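Local coordinates for protein bifunctional endo-1,4-beta-xylanase A (Neocallimastix patriciarum, PDB 2VG9) that hydrolyses internal beta-1,4-xylosidic linkages of xylan as a family 11 endo-xylanase with a beta jelly roll fold, here in a loop-swap mutant form, at residues A[128-141]-A[172-186]. Numbering follows the deposited sequence.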
ATOM      1  N   LYS A 128      19.262  -3.205   0.122  1.00 18.13           N
ATOM      2  CA  LYS A 128      19.938  -3.827   1.241  1.00 18.40           C
ATOM      3  C   LYS A 128      18.946  -4.773   1.907  1.00 16.28           C
ATOM      4  O   LYS A 128      17.757  -4.466   1.974  1.00 16.67           O
ATOM      5  CB  LYS A 128      20.389  -2.727   2.203  1.00 17.78           C
ATOM      6  CG  LYS A 128      20.771  -3.189   3.567  1.00 21.57           C
ATOM      7  CD  LYS A 128      21.263  -2.040   4.469  1.00 22.40           C
ATOM      8  CE  LYS A 128      22.451  -1.290   3.863  1.00 27.19           C
ATOM      9  NZ  LYS A 128      23.031  -0.306   4.850  1.00 30.06           N
ATOM     10  N   MET A 129      19.423  -5.904   2.410  1.00 14.84           N
ATOM     11  CA  MET A 129      18.564  -6.794   3.197  1.00 13.51           C
ATOM     12  C   MET A 129      18.575  -6.392   4.637  1.00 12.94           C
ATOM     13  O   MET A 129      19.628  -6.096   5.186  1.00 12.59           O
ATOM     14  CB  MET A 129      19.055  -8.227   3.062  1.00 13.52           C
ATOM     15  CG  MET A 129      19.028  -8.702   1.663  1.00 13.68           C
ATOM     16  SD  MET A 129      17.334  -8.964   1.143  1.00 18.41           S
ATOM     17  CE  MET A 129      17.626  -9.721  -0.471  1.00 15.31           C
ATOM     18  N   VAL A 130      17.402  -6.391   5.262  1.00 12.40           N
ATOM     19  CA  VAL A 130      17.288  -6.082   6.671  1.00 12.15           C
ATOM     20  C   VAL A 130      16.432  -7.166   7.369  1.00 12.04           C
ATOM     21  O   VAL A 130      15.738  -7.934   6.714  1.00 11.23           O
ATOM     22  CB  VAL A 130      16.701  -4.660   6.898  1.00 13.42           C
ATOM     23  CG1 VAL A 130      17.624  -3.562   6.305  1.00 12.17           C
ATOM     24  CG2 VAL A 130      15.266  -4.556   6.332  1.00 11.51           C
ATOM     25  N   THR A 131      16.518  -7.248   8.691  1.00 11.60           N
ATOM     26  CA  THR A 131      15.687  -8.197   9.424  1.00 11.11           C
ATOM     27  C   THR A 131      14.653  -7.420  10.214  1.00 10.49           C
ATOM     28  O   THR A 131      15.028  -6.615  11.061  1.00  9.98           O
ATOM     29  CB  THR A 131      16.563  -9.095  10.396  1.00 11.32           C
ATOM     30  OG1 THR A 131      17.553  -9.797   9.640  1.00 14.23           O
ATOM     31  CG2 THR A 131      15.691 -10.121  11.131  1.00  9.32           C
ATOM     32  N   ILE A 132      13.366  -7.658   9.945  1.00  9.40           N
ATOM     33  CA  ILE A 132      12.269  -6.988  10.649  1.00  9.14           C
ATOM     34  C   ILE A 132      11.220  -8.069  10.984  1.00 10.05           C
ATOM     35  O   ILE A 132      10.913  -8.905  10.148  1.00  9.05           O
ATOM     36  CB  ILE A 132      11.618  -5.804   9.820  1.00  8.75           C
ATOM     37  CG1 ILE A 132      12.643  -4.672   9.591  1.00  9.33           C
ATOM     38  CG2 ILE A 132      10.394  -5.250  10.537  1.00  6.53           C
ATOM     39  CD1 ILE A 132      12.347  -3.689   8.422  1.00  8.90           C
ATOM     40  N   ASP A 133      10.691  -8.058  12.207  1.00  9.99           N
ATOM     41  CA  ASP A 133       9.737  -9.092  12.625  1.00 10.79           C
ATOM     42  C   ASP A 133      10.266 -10.522  12.371  1.00 11.53           C
ATOM     43  O   ASP A 133       9.506 -11.436  12.037  1.00 11.36           O
ATOM     44  CB  ASP A 133       8.350  -8.870  11.962  1.00 10.33           C
ATOM     45  CG  ASP A 133       7.717  -7.550  12.368  1.00 10.65           C
ATOM     46  OD1 ASP A 133       7.708  -7.245  13.582  1.00  9.25           O
ATOM     47  OD2 ASP A 133       7.253  -6.800  11.483  1.00  9.89           O
ATOM     48  N   GLY A 134      11.588 -10.690  12.504  1.00 11.71           N
ATOM     49  CA  GLY A 134      12.238 -11.972  12.370  1.00 10.67           C
ATOM     50  C   GLY A 134      12.362 -12.450  10.935  1.00 11.13           C
ATOM     51  O   GLY A 134      12.672 -13.629  10.690  1.00  9.71           O
ATOM     52  N   ALA A 135      12.083 -11.551   9.986  1.00 10.40           N
ATOM     53  CA  ALA A 135      12.027 -11.915   8.582  1.00 10.30           C
ATOM     54  C   ALA A 135      12.893 -10.987   7.741  1.00 10.51           C
ATOM     55  O   ALA A 135      13.127  -9.819   8.114  1.00  9.73           O
ATOM     56  CB  ALA A 135      10.577 -11.873   8.076  1.00 10.19           C
ATOM     57  N   GLN A 136      13.321 -11.505   6.590  1.00 11.69           N
ATOM     58  CA  GLN A 136      14.148 -10.772   5.646  1.00 12.39           C
ATOM     59  C   GLN A 136      13.319  -9.910   4.685  1.00 11.75           C
ATOM     60  O   GLN A 136      12.335 -10.397   4.084  1.00 11.34           O
ATOM     61  CB  GLN A 136      15.039 -11.739   4.844  1.00 12.87           C
ATOM     62  CG  GLN A 136      16.055 -12.515   5.708  1.00 16.89           C
ATOM     63  CD  GLN A 136      16.883 -11.591   6.664  1.00 19.44           C
ATOM     64  OE1 GLN A 136      16.679 -11.582   7.892  1.00 20.63           O
ATOM     65  NE2 GLN A 136      17.789 -10.803   6.083  1.00 17.55           N
ATOM     66  N   TYR A 137      13.703  -8.627   4.596  1.00 10.91           N
ATOM     67  CA  TYR A 137      13.091  -7.684   3.670  1.00 10.94           C
ATOM     68  C   TYR A 137      14.255  -7.005   2.974  1.00 10.73           C
ATOM     69  O   TYR A 137      15.291  -6.749   3.591  1.00 10.93           O
ATOM     70  CB  TYR A 137      12.275  -6.603   4.395  1.00  9.79           C
ATOM     71  CG  TYR A 137      10.940  -7.062   4.947  1.00 10.17           C
ATOM     72  CD1 TYR A 137       9.746  -6.792   4.259  1.00  2.95           C
ATOM     73  CD2 TYR A 137      10.865  -7.777   6.151  1.00  7.78           C
ATOM     74  CE1 TYR A 137       8.515  -7.191   4.796  1.00  4.39           C
ATOM     75  CE2 TYR A 137       9.621  -8.215   6.659  1.00  5.22           C
ATOM     76  CZ  TYR A 137       8.474  -7.927   5.987  1.00  7.17           C
ATOM     77  OH  TYR A 137       7.237  -8.348   6.487  1.00  9.53           O
ATOM     78  N   LYS A 138      14.069  -6.704   1.698  1.00  9.97           N
ATOM     79  CA  LYS A 138      14.991  -5.893   0.933  1.00  9.31           C
ATOM     80  C   LYS A 138      14.435  -4.490   0.893  1.00  9.92           C
ATOM     81  O   LYS A 138      13.266  -4.278   0.497  1.00 10.03           O
ATOM     82  CB  LYS A 138      15.049  -6.435  -0.484  1.00  9.89           C
ATOM     83  CG  LYS A 138      15.989  -5.654  -1.385  1.00 11.11           C
ATOM     84  CD  LYS A 138      16.082  -6.264  -2.767  1.00 11.66           C
ATOM     85  CE  LYS A 138      17.101  -5.460  -3.590  1.00 12.59           C
ATOM     86  NZ  LYS A 138      17.424  -6.172  -4.842  1.00 13.43           N
ATOM     87  N   ILE A 139      15.267  -3.524   1.273  1.00 10.11           N
ATOM     88  CA  ILE A 139      14.868  -2.139   1.228  1.00 10.61           C
ATOM     89  C   ILE A 139      15.593  -1.364   0.114  1.00 11.55           C
ATOM     90  O   ILE A 139      16.804  -1.582  -0.169  1.00 10.66           O
ATOM     91  CB  ILE A 139      14.993  -1.465   2.605  1.00  9.97           C
ATOM     92  CG1 ILE A 139      16.471  -1.352   3.046  1.00 10.48           C
ATOM     93  CG2 ILE A 139      14.122  -2.216   3.662  1.00  8.74           C
ATOM     94  CD1 ILE A 139      16.736  -0.482   4.310  1.00 12.02           C
ATOM     95  N   PHE A 140      14.850  -0.477  -0.534  1.00 11.49           N
ATOM     96  CA  PHE A 140      15.407   0.366  -1.569  1.00 13.05           C
ATOM     97  C   PHE A 140      14.460   1.517  -1.789  1.00 14.32           C
ATOM     98  O   PHE A 140      13.272   1.459  -1.396  1.00 14.23           O
ATOM     99  CB  PHE A 140      15.654  -0.413  -2.894  1.00 13.44           C
ATOM    100  CG  PHE A 140      14.440  -1.166  -3.408  1.00 10.93           C
ATOM    101  CD1 PHE A 140      13.556  -0.558  -4.306  1.00 11.81           C
ATOM    102  CD2 PHE A 140      14.171  -2.465  -2.982  1.00 12.18           C
ATOM    103  CE1 PHE A 140      12.429  -1.232  -4.791  1.00 11.07           C
ATOM    104  CE2 PHE A 140      13.013  -3.160  -3.460  1.00 11.11           C
ATOM    105  CZ  PHE A 140      12.143  -2.543  -4.356  1.00  9.06           C
ATOM    106  N   GLN A 141      14.984   2.572  -2.414  1.00 15.10           N
ATOM    107  CA  GLN A 141      14.153   3.700  -2.800  1.00 17.71           C
ATOM    108  C   GLN A 141      14.342   3.981  -4.278  1.00 18.79           C
ATOM    109  O   GLN A 141      15.320   3.531  -4.878  1.00 18.75           O
ATOM    110  CB  GLN A 141      14.405   4.947  -1.923  1.00 17.04           C
ATOM    111  CG  GLN A 141      15.873   5.394  -1.803  1.00 20.69           C
ATOM    112  CD  GLN A 141      16.284   6.321  -2.918  1.00 25.20           C
ATOM    113  OE1 GLN A 141      15.494   7.133  -3.367  1.00 26.71           O
ATOM    114  NE2 GLN A 141      17.535   6.201  -3.378  1.00 28.76           N
ATOM    115  N   ILE A 172       3.012  -6.959  11.315  1.00  7.61           N
ATOM    116  CA  ILE A 172       4.039  -6.052  10.797  1.00  7.51           C
ATOM    117  C   ILE A 172       4.246  -4.898  11.784  1.00  7.12           C
ATOM    118  O   ILE A 172       3.306  -4.162  12.123  1.00  6.63           O
ATOM    119  CB  ILE A 172       3.660  -5.476   9.401  1.00  8.66           C
ATOM    120  CG1 ILE A 172       3.416  -6.631   8.382  1.00  7.46           C
ATOM    121  CG2 ILE A 172       4.701  -4.380   8.922  1.00  7.03           C
ATOM    122  CD1 ILE A 172       2.750  -6.196   7.106  1.00  4.93           C
ATOM    123  N   THR A 173       5.487  -4.760  12.240  1.00  7.32           N
ATOM    124  CA  THR A 173       5.905  -3.583  12.983  1.00  7.72           C
ATOM    125  C   THR A 173       6.272  -2.487  11.990  1.00  8.66           C
ATOM    126  O   THR A 173       7.454  -2.266  11.660  1.00  8.84           O
ATOM    127  CB  THR A 173       7.056  -3.883  13.964  1.00  7.50           C
ATOM    128  OG1 THR A 173       6.794  -5.132  14.627  1.00  7.77           O
ATOM    129  CG2 THR A 173       7.231  -2.714  14.982  1.00  3.92           C
ATOM    130  N   VAL A 174       5.232  -1.799  11.526  1.00 10.01           N
ATOM    131  CA  VAL A 174       5.343  -0.750  10.529  1.00  9.67           C
ATOM    132  C   VAL A 174       6.409   0.292  10.960  1.00 10.66           C
ATOM    133  O   VAL A 174       7.229   0.730  10.140  1.00 10.68           O
ATOM    134  CB  VAL A 174       3.955  -0.078  10.295  1.00 11.06           C
ATOM    135  CG1 VAL A 174       4.073   1.141   9.397  1.00  9.95           C
ATOM    136  CG2 VAL A 174       2.941  -1.112   9.678  1.00  9.19           C
ATOM    137  N   SER A 175       6.435   0.646  12.248  1.00 10.05           N
ATOM    138  CA  SER A 175       7.413   1.629  12.742  1.00 10.19           C
ATOM    139  C   SER A 175       8.876   1.167  12.591  1.00  9.81           C
ATOM    140  O   SER A 175       9.769   2.005  12.507  1.00  9.86           O
ATOM    141  CB  SER A 175       7.111   1.993  14.219  1.00 10.27           C
ATOM    142  OG  SER A 175       6.814   0.837  15.006  1.00  9.69           O
ATOM    143  N   ASP A 176       9.122  -0.152  12.571  1.00 10.46           N
ATOM    144  CA  ASP A 176      10.477  -0.722  12.375  1.00 10.88           C
ATOM    145  C   ASP A 176      10.973  -0.549  10.910  1.00 11.05           C
ATOM    146  O   ASP A 176      12.150  -0.308  10.679  1.00 12.01           O
ATOM    147  CB  ASP A 176      10.517  -2.210  12.766  1.00 11.27           C
ATOM    148  CG  ASP A 176      10.728  -2.435  14.247  1.00 12.55           C
ATOM    149  OD1 ASP A 176      10.759  -1.435  15.011  1.00 12.96           O
ATOM    150  OD2 ASP A 176      10.848  -3.631  14.636  1.00 11.15           O
ATOM    151  N   HIS A 177      10.061  -0.670   9.937  1.00 10.62           N
ATOM    152  CA  HIS A 177      10.336  -0.354   8.537  1.00  9.20           C
ATOM    153  C   HIS A 177      10.680   1.113   8.408  1.00  9.37           C
ATOM    154  O   HIS A 177      11.676   1.448   7.772  1.00  7.34           O
ATOM    155  CB  HIS A 177       9.153  -0.725   7.639  1.00  8.64           C
ATOM    156  CG  HIS A 177       8.980  -2.209   7.477  1.00 11.53           C
ATOM    157  ND1 HIS A 177       8.242  -2.979   8.359  1.00 13.21           N
ATOM    158  CD2 HIS A 177       9.495  -3.069   6.574  1.00  5.59           C
ATOM    159  CE1 HIS A 177       8.290  -4.247   7.983  1.00  7.79           C
ATOM    160  NE2 HIS A 177       9.050  -4.327   6.912  1.00  9.38           N
ATOM    161  N   PHE A 178       9.896   1.993   9.042  1.00  9.12           N
ATOM    162  CA  PHE A 178      10.224   3.447   8.976  1.00  9.89           C
ATOM    163  C   PHE A 178      11.630   3.705   9.537  1.00 10.95           C
ATOM    164  O   PHE A 178      12.388   4.504   8.962  1.00 12.26           O
ATOM    165  CB  PHE A 178       9.195   4.328   9.717  1.00  9.83           C
ATOM    166  CG  PHE A 178       7.766   4.229   9.190  1.00  9.63           C
ATOM    167  CD1 PHE A 178       7.486   3.622   7.957  1.00  9.44           C
ATOM    168  CD2 PHE A 178       6.706   4.788   9.927  1.00  9.89           C
ATOM    169  CE1 PHE A 178       6.149   3.538   7.472  1.00  9.61           C
ATOM    170  CE2 PHE A 178       5.391   4.725   9.455  1.00  6.79           C
ATOM    171  CZ  PHE A 178       5.119   4.124   8.215  1.00  8.98           C
ATOM    172  N   LYS A 179      11.968   3.051  10.648  1.00 11.53           N
ATOM    173  CA  LYS A 179      13.289   3.216  11.310  1.00 13.44           C
ATOM    174  C   LYS A 179      14.429   2.762  10.408  1.00 12.64           C
ATOM    175  O   LYS A 179      15.436   3.468  10.264  1.00 13.17           O
ATOM    176  CB  LYS A 179      13.374   2.418  12.614  1.00 12.86           C
ATOM    177  CG  LYS A 179      12.764   3.095  13.833  1.00 16.59           C
ATOM    178  CD  LYS A 179      12.888   2.163  15.072  1.00 16.90           C
ATOM    179  CE  LYS A 179      11.644   2.264  15.978  1.00 23.79           C
ATOM    180  NZ  LYS A 179      11.953   2.004  17.441  1.00 27.22           N
ATOM    181  N   GLU A 180      14.253   1.592   9.789  1.00 12.35           N
ATOM    182  CA  GLU A 180      15.199   1.079   8.791  1.00 12.58           C
ATOM    183  C   GLU A 180      15.412   2.011   7.630  1.00 12.97           C
ATOM    184  O   GLU A 180      16.563   2.170   7.194  1.00 13.50           O
ATOM    185  CB  GLU A 180      14.820  -0.330   8.291  1.00 12.38           C
ATOM    186  CG  GLU A 180      15.035  -1.434   9.355  1.00 15.43           C
ATOM    187  CD  GLU A 180      16.517  -1.752   9.662  1.00 21.15           C
ATOM    188  OE1 GLU A 180      17.435  -1.219   9.013  1.00 20.60           O
ATOM    189  OE2 GLU A 180      16.771  -2.563  10.571  1.00 26.19           O
ATOM    190  N   TRP A 181      14.338   2.617   7.096  1.00 11.50           N
ATOM    191  CA  TRP A 181      14.503   3.589   6.007  1.00 12.10           C
ATOM    192  C   TRP A 181      15.237   4.855   6.474  1.00 13.36           C
ATOM    193  O   TRP A 181      16.126   5.395   5.776  1.00 13.76           O
ATOM    194  CB  TRP A 181      13.155   3.931   5.377  1.00 11.50           C
ATOM    195  CG  TRP A 181      12.377   2.735   4.820  1.00 11.78           C
ATOM    196  CD1 TRP A 181      12.873   1.519   4.382  1.00 12.64           C
ATOM    197  CD2 TRP A 181      10.949   2.664   4.651  1.00 10.08           C
ATOM    198  NE1 TRP A 181      11.825   0.706   3.968  1.00 13.09           N
ATOM    199  CE2 TRP A 181      10.645   1.394   4.120  1.00 10.14           C
ATOM    200  CE3 TRP A 181       9.899   3.555   4.919  1.00  9.03           C
ATOM    201  CZ2 TRP A 181       9.333   0.994   3.853  1.00 10.68           C
ATOM    202  CZ3 TRP A 181       8.608   3.160   4.641  1.00 10.28           C
ATOM    203  CH2 TRP A 181       8.332   1.886   4.138  1.00 11.62           C
ATOM    204  N   ALA A 182      14.869   5.319   7.670  1.00 14.03           N
ATOM    205  CA  ALA A 182      15.527   6.442   8.322  1.00 15.18           C
ATOM    206  C   ALA A 182      17.033   6.181   8.491  1.00 15.20           C
ATOM    207  O   ALA A 182      17.841   7.069   8.226  1.00 16.63           O
ATOM    208  CB  ALA A 182      14.857   6.732   9.661  1.00 15.32           C
ATOM    209  N   LYS A 183      17.394   4.952   8.859  1.00 15.92           N
ATOM    210  CA  LYS A 183      18.787   4.544   9.060  1.00 16.93           C
ATOM    211  C   LYS A 183      19.630   4.666   7.795  1.00 16.28           C
ATOM    212  O   LYS A 183      20.850   4.691   7.897  1.00 15.26           O
ATOM    213  CB  LYS A 183      18.877   3.096   9.511  1.00 17.32           C
ATOM    214  CG  LYS A 183      19.096   2.874  10.972  1.00 22.11           C
ATOM    215  CD  LYS A 183      18.940   1.389  11.268  1.00 27.03           C
ATOM    216  CE  LYS A 183      19.464   1.033  12.637  1.00 33.21           C
ATOM    217  NZ  LYS A 183      18.584   1.544  13.728  1.00 36.48           N
ATOM    218  N   GLN A 184      18.977   4.667   6.626  1.00 15.47           N
ATOM    219  CA  GLN A 184      19.660   4.778   5.330  1.00 16.23           C
ATOM    220  C   GLN A 184      20.002   6.201   4.993  1.00 16.98           C
ATOM    221  O   GLN A 184      20.738   6.474   4.025  1.00 17.66           O
ATOM    222  CB  GLN A 184      18.818   4.184   4.188  1.00 16.51           C
ATOM    223  CG  GLN A 184      18.306   2.734   4.417  1.00 15.05           C
ATOM    224  CD  GLN A 184      19.400   1.786   4.942  1.00 19.27           C
ATOM    225  OE1 GLN A 184      19.283   1.199   6.049  1.00 19.75           O
ATOM    226  NE2 GLN A 184      20.457   1.635   4.161  1.00 15.00           N
ATOM    227  N   GLY A 185      19.464   7.116   5.785  1.00 16.84           N
ATOM    228  CA  GLY A 185      19.632   8.516   5.525  1.00 16.95           C
ATOM    229  C   GLY A 185      18.511   9.091   4.707  1.00 16.51           C
ATOM    230  O   GLY A 185      18.606  10.228   4.294  1.00 17.52           O
ATOM    231  N   TRP A 186      17.454   8.318   4.445  1.00 15.66           N
ATOM    232  CA  TRP A 186      16.367   8.823   3.627  1.00 15.35           C
ATOM    233  C   TRP A 186      15.496   9.783   4.413  1.00 15.54           C
ATOM    234  O   TRP A 186      15.226   9.553   5.591  1.00 15.82           O
ATOM    235  CB  TRP A 186      15.504   7.689   3.054  1.00 14.76           C
ATOM    236  CG  TRP A 186      16.304   6.595   2.368  1.00 13.81           C
ATOM    237  CD1 TRP A 186      17.572   6.686   1.876  1.00 14.32           C
ATOM    238  CD2 TRP A 186      15.843   5.282   2.056  1.00 12.58           C
ATOM    239  NE1 TRP A 186      17.938   5.495   1.300  1.00 15.74           N
ATOM    240  CE2 TRP A 186      16.897   4.608   1.415  1.00 12.16           C
ATOM    241  CE3 TRP A 186      14.640   4.604   2.280  1.00 12.79           C
ATOM    242  CZ2 TRP A 186      16.787   3.284   0.983  1.00 14.12           C
ATOM    243  CZ3 TRP A 186      14.530   3.281   1.856  1.00 14.97           C
ATOM    244  CH2 TRP A 186      15.603   2.628   1.237  1.00 13.00           C
TER
HETATM  245  O   HOH W   1      11.462  -5.990  14.096  1.00 15.23           O
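His177, on the helix 174-182, drives the edge of its imidazole into the face of Tyr137 in a T-shaped pair, the planes 83° apart. His177 NE2 leads, sitting over the centre of the phenol ring and 3.6 Å from Tyr137 CE1. One face of the same imidazole is taken by Ile132, whose CD1 makes a CH-pi contact 3.7 Å from the His177 ring centroid. The Tyr137 hydroxyl is held from beyond the contact by Glu116 and Arg163, and this probably helps to hold the ring in place.

At the other end Trp186, just past the Schellman turn at Gly185, receives Gln141. With CG set between backbone N and carbonyl carbon (chi1 53°), Gln141 lays that methylene over the indole, 3.5 Å from Trp186 CE2, while its OE1 goes on to Lys157. Between the two aromatic groups, Ile139 CG2 meets the pyrrole edge of Trp181 in plane, 3.7 Å from NE1. The Glu180 chain bends at chi2, and its CG packs 3.6 Å from Ile132 CD1.

Polar bonds gather where the hairpin turns. Asp133 OD2 accepts the backbone N-H of Thr173 at 2.8 Å, nearly straight at 171° and on the syn side of the carboxylate. A water joins Asp133 N to Asp176 OD2.

The hairpin of 128-132 and 135-141 is thus fitted against the only helix of the jelly roll, 174-182: apolar and aromatic contacts along its length, with a carboxylate tying the turn to the residue just before the helix. A negative charge on Asp133 would probably be steadied by that N-H.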